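Sulfide-quinone reductase (Aquifex aeolicus, PDB 3HYV) oxidises hydrogen sulfide to polysulfur and passes the electrons through bound FAD to a quinone, working as a membrane-associated homotrimer. Local coordinates at residues S122-E127 against F250-Q255; A160-L165 against C347-G352; N23-L28 against N330-N335. All coordinates share one frame; numbering follows the deposited sequence.

Contact 1 of 3, residues S122-E127 against F250-Q255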
loop_
_atom_site.group_PDB
_atom_site.type_symbol
_atom_site.label_atom_id
_atom_site.label_comp_id
_atom_site.label_asym_id
_atom_site.label_seq_id
_atom_site.Cartn_x
_atom_site.Cartn_y
_atom_site.Cartn_z
ATOM N N SER A 122 25.111 -18.258 -10.427
ATOM C CA SER A 122 24.724 -18.314 -9.023
ATOM C C SER A 122 25.841 -17.822 -8.084
ATOM O O SER A 122 27.009 -17.728 -8.485
ATOM C CB SER A 122 24.263 -19.721 -8.644
ATOM O OG SER A 122 25.319 -20.646 -8.788
ATOM N N ILE A 123 25.464 -17.496 -6.844
ATOM C CA ILE A 123 26.366 -16.830 -5.901
ATOM C C ILE A 123 26.488 -17.535 -4.540
ATOM O O ILE A 123 26.901 -16.923 -3.549
ATOM C CB ILE A 123 25.985 -15.323 -5.718
ATOM C CG1 ILE A 123 24.614 -15.164 -5.037
ATOM C CG2 ILE A 123 26.034 -14.585 -7.057
ATOM C CD1 ILE A 123 24.144 -13.718 -4.875
ATOM N N CYS A 124 26.164 -18.827 -4.509
ATOM C CA CYS A 124 26.076 -19.589 -3.255
ATOM C C CYS A 124 27.408 -20.107 -2.716
ATOM O O CYS A 124 27.537 -20.319 -1.515
ATOM C CB CYS A 124 25.106 -20.763 -3.403
ATOM S SG CYS A 124 23.414 -20.287 -3.609
ATOM N N THR A 125 28.371 -20.353 -3.607
ATOM C CA THR A 125 29.743 -20.699 -3.211
ATOM C C THR A 125 30.706 -19.647 -3.755
ATOM O O THR A 125 30.373 -18.928 -4.703
ATOM C CB THR A 125 30.190 -22.116 -3.709
ATOM O OG1 THR A 125 30.284 -22.127 -5.133
ATOM C CG2 THR A 125 29.226 -23.201 -3.264
ATOM N N ALA A 126 31.899 -19.562 -3.161
ATOM C CA ALA A 126 32.929 -18.618 -3.622
ATOM C C ALA A 126 33.286 -18.863 -5.080
ATOM O O ALA A 126 33.432 -17.913 -5.842
ATOM C CB ALA A 126 34.172 -18.690 -2.753
ATOM N N GLU A 127 33.401 -20.139 -5.461
ATOM C CA GLU A 127 33.719 -20.547 -6.833
ATOM C C GLU A 127 32.641 -20.123 -7.848
ATOM O O GLU A 127 32.962 -19.648 -8.937
ATOM C CB GLU A 127 33.958 -22.062 -6.905
ATOM C CG GLU A 127 35.222 -22.563 -6.167
ATOM C CD GLU A 127 35.051 -22.707 -4.654
ATOM O OE1 GLU A 127 33.911 -22.910 -4.176
ATOM O OE2 GLU A 127 36.076 -22.632 -3.935
ATOM N N PHE A 250 20.010 -16.875 -10.744
ATOM C CA PHE A 250 18.960 -17.551 -9.982
ATOM C C PHE A 250 19.486 -18.329 -8.767
ATOM O O PHE A 250 20.575 -18.897 -8.798
ATOM C CB PHE A 250 18.083 -18.431 -10.897
ATOM C CG PHE A 250 16.983 -17.666 -11.581
ATOM C CD1 PHE A 250 15.711 -17.593 -11.017
ATOM C CD2 PHE A 250 17.226 -16.978 -12.768
ATOM C CE1 PHE A 250 14.693 -16.853 -11.633
ATOM C CE2 PHE A 250 16.213 -16.243 -13.385
ATOM C CZ PHE A 250 14.947 -16.185 -12.814
ATOM N N MET A 251 18.717 -18.317 -7.688
ATOM C CA MET A 251 19.011 -19.166 -6.537
ATOM C C MET A 251 18.620 -20.609 -6.863
ATOM O O MET A 251 17.559 -20.835 -7.453
ATOM C CB MET A 251 18.244 -18.691 -5.305
ATOM C CG MET A 251 18.681 -17.323 -4.806
ATOM S SD MET A 251 20.305 -17.373 -3.997
ATOM C CE MET A 251 21.002 -15.900 -4.699
ATOM N N PRO A 252 19.486 -21.584 -6.514
ATOM C CA PRO A 252 19.057 -22.984 -6.567
ATOM C C PRO A 252 18.262 -23.355 -5.314
ATOM O O PRO A 252 18.249 -22.583 -4.358
ATOM C CB PRO A 252 20.382 -23.752 -6.603
ATOM C CG PRO A 252 21.378 -22.852 -5.936
ATOM C CD PRO A 252 20.897 -21.438 -6.093
ATOM N N SER A 253 17.602 -24.513 -5.332
ATOM C CA SER A 253 17.038 -25.120 -4.117
ATOM C C SER A 253 18.088 -25.988 -3.419
ATOM O O SER A 253 19.157 -26.240 -3.978
ATOM C CB SER A 253 15.790 -25.952 -4.441
ATOM O OG SER A 253 16.099 -27.018 -5.330
ATOM N N PHE A 254 17.787 -26.429 -2.195
ATOM C CA PHE A 254 18.741 -27.183 -1.382
ATOM C C PHE A 254 18.245 -28.595 -1.078
ATOM O O PHE A 254 17.059 -28.800 -0.813
ATOM C CB PHE A 254 19.009 -26.487 -0.037
ATOM C CG PHE A 254 19.564 -25.086 -0.146
ATOM C CD1 PHE A 254 20.362 -24.695 -1.227
ATOM C CD2 PHE A 254 19.324 -24.162 0.879
ATOM C CE1 PHE A 254 20.883 -23.394 -1.301
ATOM C CE2 PHE A 254 19.844 -22.857 0.817
ATOM C CZ PHE A 254 20.623 -22.471 -0.274
ATOM N N GLN A 255 19.166 -29.555 -1.109
ATOM C CA GLN A 255 18.938 -30.883 -0.548
ATOM C C GLN A 255 20.102 -31.189 0.407
ATOM O O GLN A 255 21.000 -30.363 0.553
ATOM C CB GLN A 255 18.819 -31.933 -1.665
ATOM C CG GLN A 255 20.115 -32.247 -2.438
ATOM C CD GLN A 255 19.960 -33.417 -3.421
ATOM O OE1 GLN A 255 19.091 -34.285 -3.254
ATOM N NE2 GLN A 255 20.814 -33.448 -4.446
HETATM O O HOH W 1 22.647 -18.255 -6.243
#

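Contact 2 of 3, residues A160-L165 against C347-G352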
loop_
_atom_site.group_PDB
_atom_site.type_symbol
_atom_site.label_atom_id
_atom_site.label_comp_id
_atom_site.label_asym_id
_atom_site.label_seq_id
_atom_site.Cartn_x
_atom_site.Cartn_y
_atom_site.Cartn_z
ATOM N N ALA A 160 19.358 -12.932 -3.283
ATOM C CA ALA A 160 18.811 -12.573 -4.597
ATOM C C ALA A 160 18.323 -11.116 -4.653
ATOM O O ALA A 160 18.556 -10.420 -5.645
ATOM C CB ALA A 160 17.693 -13.529 -4.995
ATOM N N TYR A 161 17.640 -10.672 -3.596
ATOM C CA TYR A 161 17.245 -9.264 -3.446
ATOM C C TYR A 161 18.470 -8.346 -3.326
ATOM O O TYR A 161 18.505 -7.286 -3.942
ATOM C CB TYR A 161 16.334 -9.073 -2.224
ATOM C CG TYR A 161 14.924 -9.588 -2.392
ATOM C CD1 TYR A 161 13.930 -8.783 -2.953
ATOM C CD2 TYR A 161 14.577 -10.876 -1.980
ATOM C CE1 TYR A 161 12.624 -9.248 -3.115
ATOM C CE2 TYR A 161 13.271 -11.356 -2.138
ATOM C CZ TYR A 161 12.307 -10.534 -2.704
ATOM O OH TYR A 161 11.028 -10.984 -2.849
ATOM N N GLU A 162 19.460 -8.757 -2.531
ATOM C CA GLU A 162 20.726 -8.015 -2.380
ATOM C C GLU A 162 21.403 -7.820 -3.730
ATOM O O GLU A 162 21.738 -6.700 -4.104
ATOM C CB GLU A 162 21.710 -8.746 -1.449
ATOM C CG GLU A 162 21.530 -8.519 0.043
ATOM C CD GLU A 162 22.602 -9.245 0.875
ATOM O OE1 GLU A 162 22.968 -10.389 0.515
ATOM O OE2 GLU A 162 23.083 -8.681 1.890
ATOM N N PHE A 163 21.602 -8.926 -4.443
ATOM C CA PHE A 163 22.276 -8.924 -5.750
ATOM C C PHE A 163 21.576 -7.989 -6.746
ATOM O O PHE A 163 22.231 -7.156 -7.382
ATOM C CB PHE A 163 22.386 -10.356 -6.302
ATOM C CG PHE A 163 23.258 -10.479 -7.526
ATOM C CD1 PHE A 163 22.693 -10.529 -8.802
ATOM C CD2 PHE A 163 24.644 -10.561 -7.408
ATOM C CE1 PHE A 163 23.493 -10.644 -9.943
ATOM C CE2 PHE A 163 25.460 -10.678 -8.547
ATOM C CZ PHE A 163 24.882 -10.717 -9.815
ATOM N N ALA A 164 20.256 -8.121 -6.874
ATOM C CA ALA A 164 19.483 -7.236 -7.758
ATOM C C ALA A 164 19.718 -5.744 -7.471
ATOM O O ALA A 164 19.963 -4.969 -8.400
ATOM C CB ALA A 164 17.990 -7.566 -7.704
ATOM N N LEU A 165 19.644 -5.351 -6.194
ATOM C CA LEU A 165 19.848 -3.955 -5.796
ATOM C C LEU A 165 21.309 -3.492 -5.877
ATOM O O LEU A 165 21.581 -2.319 -6.187
ATOM C CB LEU A 165 19.305 -3.702 -4.388
ATOM C CG LEU A 165 17.848 -3.282 -4.111
ATOM C CD1 LEU A 165 17.224 -2.439 -5.222
ATOM C CD2 LEU A 165 16.955 -4.476 -3.752
ATOM N N CYS A 347 18.752 -9.893 10.228
ATOM C CA CYS A 347 19.247 -9.925 8.837
ATOM C C CYS A 347 19.379 -8.538 8.214
ATOM O O CYS A 347 18.489 -7.692 8.361
ATOM C CB CYS A 347 18.354 -10.793 7.948
ATOM S SG CYS A 347 18.115 -12.460 8.557
ATOM N N ILE A 348 20.497 -8.316 7.521
ATOM C CA ILE A 348 20.717 -7.074 6.785
ATOM C C ILE A 348 20.891 -7.362 5.294
ATOM O O ILE A 348 21.785 -8.122 4.898
ATOM C CB ILE A 348 21.909 -6.268 7.353
ATOM C CG1 ILE A 348 21.631 -5.888 8.812
ATOM C CG2 ILE A 348 22.165 -5.009 6.522
ATOM C CD1 ILE A 348 22.863 -5.725 9.656
ATOM N N ALA A 349 20.011 -6.779 4.479
ATOM C CA ALA A 349 20.135 -6.861 3.028
ATOM C C ALA A 349 20.840 -5.610 2.505
ATOM O O ALA A 349 20.272 -4.524 2.498
ATOM C CB ALA A 349 18.766 -7.035 2.366
ATOM N N ASP A 350 22.086 -5.786 2.083
ATOM C CA ASP A 350 22.923 -4.690 1.595
ATOM C C ASP A 350 22.543 -4.348 0.148
ATOM O O ASP A 350 22.501 -5.233 -0.705
ATOM C CB ASP A 350 24.396 -5.101 1.696
ATOM C CG ASP A 350 25.360 -3.924 1.583
ATOM O OD1 ASP A 350 24.946 -2.746 1.692
ATOM O OD2 ASP A 350 26.560 -4.188 1.395
ATOM N N PHE A 351 22.249 -3.077 -0.119
ATOM C CA PHE A 351 21.821 -2.642 -1.461
ATOM C C PHE A 351 22.879 -1.801 -2.184
ATOM O O PHE A 351 22.589 -1.201 -3.221
ATOM C CB PHE A 351 20.515 -1.828 -1.399
ATOM C CG PHE A 351 19.393 -2.498 -0.655
ATOM C CD1 PHE A 351 19.146 -3.864 -0.791
ATOM C CD2 PHE A 351 18.557 -1.750 0.164
ATOM C CE1 PHE A 351 18.093 -4.473 -0.107
ATOM C CE2 PHE A 351 17.508 -2.356 0.856
ATOM C CZ PHE A 351 17.275 -3.716 0.717
ATOM N N GLY A 352 24.088 -1.735 -1.623
ATOM C CA GLY A 352 25.160 -0.905 -2.175
ATOM C C GLY A 352 25.670 0.175 -1.229
ATOM O O GLY A 352 26.733 0.034 -0.637
#

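Contact 3 of 3, residues N23-L28 against N330-N335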
loop_
_atom_site.group_PDB
_atom_site.type_symbol
_atom_site.label_atom_id
_atom_site.label_comp_id
_atom_site.label_asym_id
_atom_site.label_seq_id
_atom_site.Cartn_x
_atom_site.Cartn_y
_atom_site.Cartn_z
ATOM N N ASN A 23 36.034 -24.388 24.249
ATOM C CA ASN A 23 36.026 -23.444 25.359
ATOM C C ASN A 23 35.223 -23.937 26.573
ATOM O O ASN A 23 35.547 -23.603 27.711
ATOM C CB ASN A 23 35.547 -22.067 24.878
ATOM C CG ASN A 23 36.500 -21.443 23.849
ATOM O OD1 ASN A 23 36.071 -20.924 22.822
ATOM N ND2 ASN A 23 37.796 -21.518 24.120
ATOM N N LEU A 24 34.182 -24.730 26.322
ATOM C CA LEU A 24 33.447 -25.411 27.395
ATOM C C LEU A 24 34.273 -26.493 28.101
ATOM O O LEU A 24 34.128 -26.696 29.310
ATOM C CB LEU A 24 32.152 -26.022 26.856
ATOM C CG LEU A 24 30.797 -25.354 27.115
ATOM C CD1 LEU A 24 30.876 -23.899 27.616
ATOM C CD2 LEU A 24 29.918 -25.474 25.871
ATOM N N MET A 25 35.143 -27.166 27.348
ATOM C CA MET A 25 35.863 -28.341 27.845
ATOM C C MET A 25 37.251 -28.529 27.190
ATOM O O MET A 25 37.372 -29.208 26.172
ATOM C CB MET A 25 34.985 -29.581 27.637
ATOM C CG MET A 25 35.513 -30.858 28.245
ATOM S SD MET A 25 34.320 -32.184 28.067
ATOM C CE MET A 25 33.418 -32.030 29.605
ATOM N N PRO A 26 38.302 -27.921 27.776
ATOM C CA PRO A 26 39.688 -28.031 27.289
ATOM C C PRO A 26 40.263 -29.455 27.135
ATOM O O PRO A 26 41.176 -29.646 26.331
ATOM C CB PRO A 26 40.487 -27.260 28.351
ATOM C CG PRO A 26 39.514 -26.282 28.901
ATOM C CD PRO A 26 38.218 -27.036 28.954
ATOM N N ASP A 27 39.751 -30.424 27.897
ATOM C CA ASP A 27 40.247 -31.815 27.873
ATOM C C ASP A 27 39.713 -32.637 26.685
ATOM O O ASP A 27 40.297 -33.650 26.310
ATOM C CB ASP A 27 39.901 -32.519 29.201
ATOM C CG ASP A 27 40.570 -33.896 29.355
ATOM O OD1 ASP A 27 41.604 -34.166 28.694
ATOM O OD2 ASP A 27 40.064 -34.717 30.159
ATOM N N LEU A 28 38.610 -32.184 26.098
ATOM C CA LEU A 28 37.908 -32.896 25.022
ATOM C C LEU A 28 38.734 -33.018 23.742
ATOM O O LEU A 28 39.325 -32.044 23.290
ATOM C CB LEU A 28 36.590 -32.165 24.727
ATOM C CG LEU A 28 35.477 -32.811 23.909
ATOM C CD1 LEU A 28 34.982 -34.100 24.565
ATOM C CD2 LEU A 28 34.336 -31.808 23.734
ATOM N N ASN A 330 27.021 -31.640 28.559
ATOM C CA ASN A 330 26.149 -32.079 29.655
ATOM C C ASN A 330 25.950 -33.600 29.699
ATOM O O ASN A 330 25.775 -34.171 30.773
ATOM C CB ASN A 330 24.790 -31.357 29.613
ATOM C CG ASN A 330 24.850 -29.926 30.159
ATOM O OD1 ASN A 330 25.925 -29.387 30.426
ATOM N ND2 ASN A 330 23.686 -29.309 30.327
ATOM N N ASP A 331 25.966 -34.254 28.537
ATOM C CA ASP A 331 25.893 -35.720 28.476
ATOM C C ASP A 331 27.143 -36.376 29.076
ATOM O O ASP A 331 27.043 -37.324 29.861
ATOM C CB ASP A 331 25.686 -36.207 27.036
ATOM C CG ASP A 331 25.352 -37.686 26.966
ATOM O OD1 ASP A 331 24.162 -38.033 27.117
ATOM O OD2 ASP A 331 26.277 -38.506 26.768
ATOM N N ILE A 332 28.311 -35.861 28.701
ATOM C CA ILE A 332 29.598 -36.329 29.212
ATOM C C ILE A 332 29.663 -36.218 30.739
ATOM O O ILE A 332 30.168 -37.123 31.418
ATOM C CB ILE A 332 30.777 -35.553 28.542
ATOM C CG1 ILE A 332 30.805 -35.839 27.033
ATOM C CG2 ILE A 332 32.121 -35.899 29.194
ATOM C CD1 ILE A 332 31.642 -34.879 26.229
ATOM N N ARG A 333 29.128 -35.121 31.271
ATOM C CA ARG A 333 29.168 -34.844 32.708
ATOM C C ARG A 333 27.970 -35.401 33.479
ATOM O O ARG A 333 27.921 -35.282 34.703
ATOM C CB ARG A 333 29.299 -33.334 32.956
ATOM C CG ARG A 333 30.627 -32.751 32.509
ATOM C CD ARG A 333 30.664 -31.260 32.746
ATOM N NE ARG A 333 31.946 -30.682 32.344
ATOM C CZ ARG A 333 32.098 -29.451 31.863
ATOM N NH1 ARG A 333 31.045 -28.653 31.709
ATOM N NH2 ARG A 333 33.306 -29.017 31.528
ATOM N N ASN A 334 27.025 -36.015 32.765
ATOM C CA ASN A 334 25.783 -36.540 33.352
ATOM C C ASN A 334 24.893 -35.446 33.971
ATOM O O ASN A 334 24.295 -35.633 35.038
ATOM C CB ASN A 334 26.065 -37.691 34.345
ATOM C CG ASN A 334 24.805 -38.483 34.720
ATOM O OD1 ASN A 334 23.824 -38.516 33.971
ATOM N ND2 ASN A 334 24.835 -39.128 35.888
ATOM N N ASN A 335 24.827 -34.304 33.285
ATOM C CA ASN A 335 23.907 -33.214 33.607
ATOM C C ASN A 335 22.682 -33.333 32.692
ATOM O O ASN A 335 22.815 -33.185 31.479
ATOM C CB ASN A 335 24.610 -31.866 33.395
ATOM C CG ASN A 335 23.796 -30.667 33.900
ATOM O OD1 ASN A 335 22.559 -30.689 33.954
ATOM N ND2 ASN A 335 24.506 -29.605 34.264
HETATM O O HOH W 2 31.787 -25.889 31.061
#

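Contact 1 of 3, residues S122-E127 against F250-Q255
The loop 122-124, just ahead of helix 126-141, passes the end of strand 250-251 with S122 and F250 as the nearest backbone pair, their CA atoms 5.9 Å apart, and no direct hydrogen bond joins the two segments. A water takes the place of one: its oxygen accepts from I123 N at 3.0 Å and donates weakly to F250 O at 3.4 Å. Beside this bridge S122 presents its CB to the same carbonyl.

The rest is sulfur and hydrocarbon. M251 leaves the strand pointing away from the loop, but bends at chi2 (-73°) and again at chi3 (137°), which swings its methyl back across to the loop. There CE lies 3.7 Å from I123 CG1, with I123 CD1 almost as near, the two side chains passing at a slant. C124 points toward the strand, and in one of its two conformers its SG packs against the CD and CG methylenes of P252, 3.7 Å from P252 CD. M251 SD stands farther off, 4.3 Å from C124 SG, so the methionine and the proline together wall one flank of the thiol. L109 of strand 108-110 also touches C124, while P159 and A160 of helix 158-173 pack on M251.

All six touching residues are buried, and they lie at the sulfide end of the enzyme: the side chain of C124 is about 3 Å from a bound hydrogen sulfide and about 4 Å from FAD. With M251 and P252 packed on one flank of C124 and both ligands close by, the second deposited conformer suggests that the thiol can turn beside the bound sulfide and the flavin.

Contact 2 of 3, residues A160-L165 against C347-G352
At the edge of the active site, E162 and L165 of helix 158-173, in the pyridine nucleotide-disulphide oxidoreductase fold, pack against A349, D350 and F351 at the end of strand 345-350 and just past it; the same strand carries C347, one of the two cysteines inferred to hold the persulfide intermediate. The short axes approach to 7.5 Å and run in nearly the same direction, 26° apart.

E162 makes the polar half of the contact. Its chain is extended beyond CG and reaches across to the strand backbone, so that OE2 accepts from D350 N at 3.1 Å with its anti lone pair, the bond being almost straight at 171°. The same oxygen forms a salt bridge with K382, an FAD-binding residue whose NZ also donates to I348 O; the shared ammonium probably offsets the closeness of the two acceptors, E162 OE2 and I348 O, 3.3 Å apart. The methylenes of E162 contribute too, with CG 3.9 Å from A349 CB, and the A349 side chain lies about 4 Å from a bound octathiocane. The carboxylate of D350 turns off to H47.

One turn later the contact becomes apolar. L165 runs alongside the F351 side chain, both heading in one direction, where helix 202-212 adds L209 to both. CB and CG of L165 each come within 3.6 Å of F351 CD1, and over the centre of the F351 ring, 3.3 Å above its plane, sits the carbonyl oxygen of A349.

Contact 3 of 3, residues N23-L28 against N330-N335
Polar contacts between the two segments gather on one carbonyl. L24 O, at the end of helix 12-24, receives a weak hydrogen bond from R333 NH2 at 3.3 Å, with an N-H...O angle of 147°, and lies at the edge of the guanidinium, near its plane. A water bridges the same two groups: it donates to L24 O at 3.0 Å and accepts from R333 NH1 at 2.9 Å, standing in the guanidinium plane. Direct bond and water together link both terminal nitrogens of the arginine to a single oxygen, which should limit rotation of the planar group. The arginine reaches this far because its chain is extended from CG to NE, with chi2 and chi3 both near 180°.

M25 and R333 approach from opposite directions and meet in a van der Waals contact, the methyl CE of the methionine settling 3.4 Å from R333 NE, obliquely to the guanidinium. Here CG is anti to the backbone N (chi1 -173°), sending the chain out toward the other segment before the bend at chi3. Apolar packing centres on I332. The methionine methyl CE meets I332 CG2 at 4.1 Å. Deeper in, the buried L28 crosses I332 with CD1 to CD1 at 3.8 Å, and L24 leans on A325 and V329 of helix 314-332.

Backbone bonds shape both segments. L28 N donates to M25 O, closing a type I turn that leads into strand 29-33, while N335 N to N330 O and N334 N to D331 O finish the other helix. The positive phi of N334 with these two bonds is a Schellman motif. Far from the annotated sites, the contact thus pairs two helix C-termini at the surface, one of them ending the helix of the N-terminal Rossmann-type beta-alpha-beta unit of the FAD-binding fold.

In the fold
From the N terminus, residues 23-28 leave the helix of the N-terminal beta-alpha-beta unit and are met some 300 residues later by 330-335, so contact 3 closes the longest loop of the three. Contact 1 falls wholly within that span, joining the approach to helix 126-141 with strand 247-255 of the mixed sheet. Contact 2 crosses both: its helix segment 160-165 lies between the halves of contact 1, while 347-352 comes after 330-335, in the antiparallel sheet. Contacts 1 and 2 touch, M251 CE meeting A160 N at 3.7 Å; contact 1 lies by the bound sulfide and contact 2 by the octathiocane, both near FAD. Contact 3 stands apart, centre to centre about 36 Å from contact 1 and about 41 Å from contact 2.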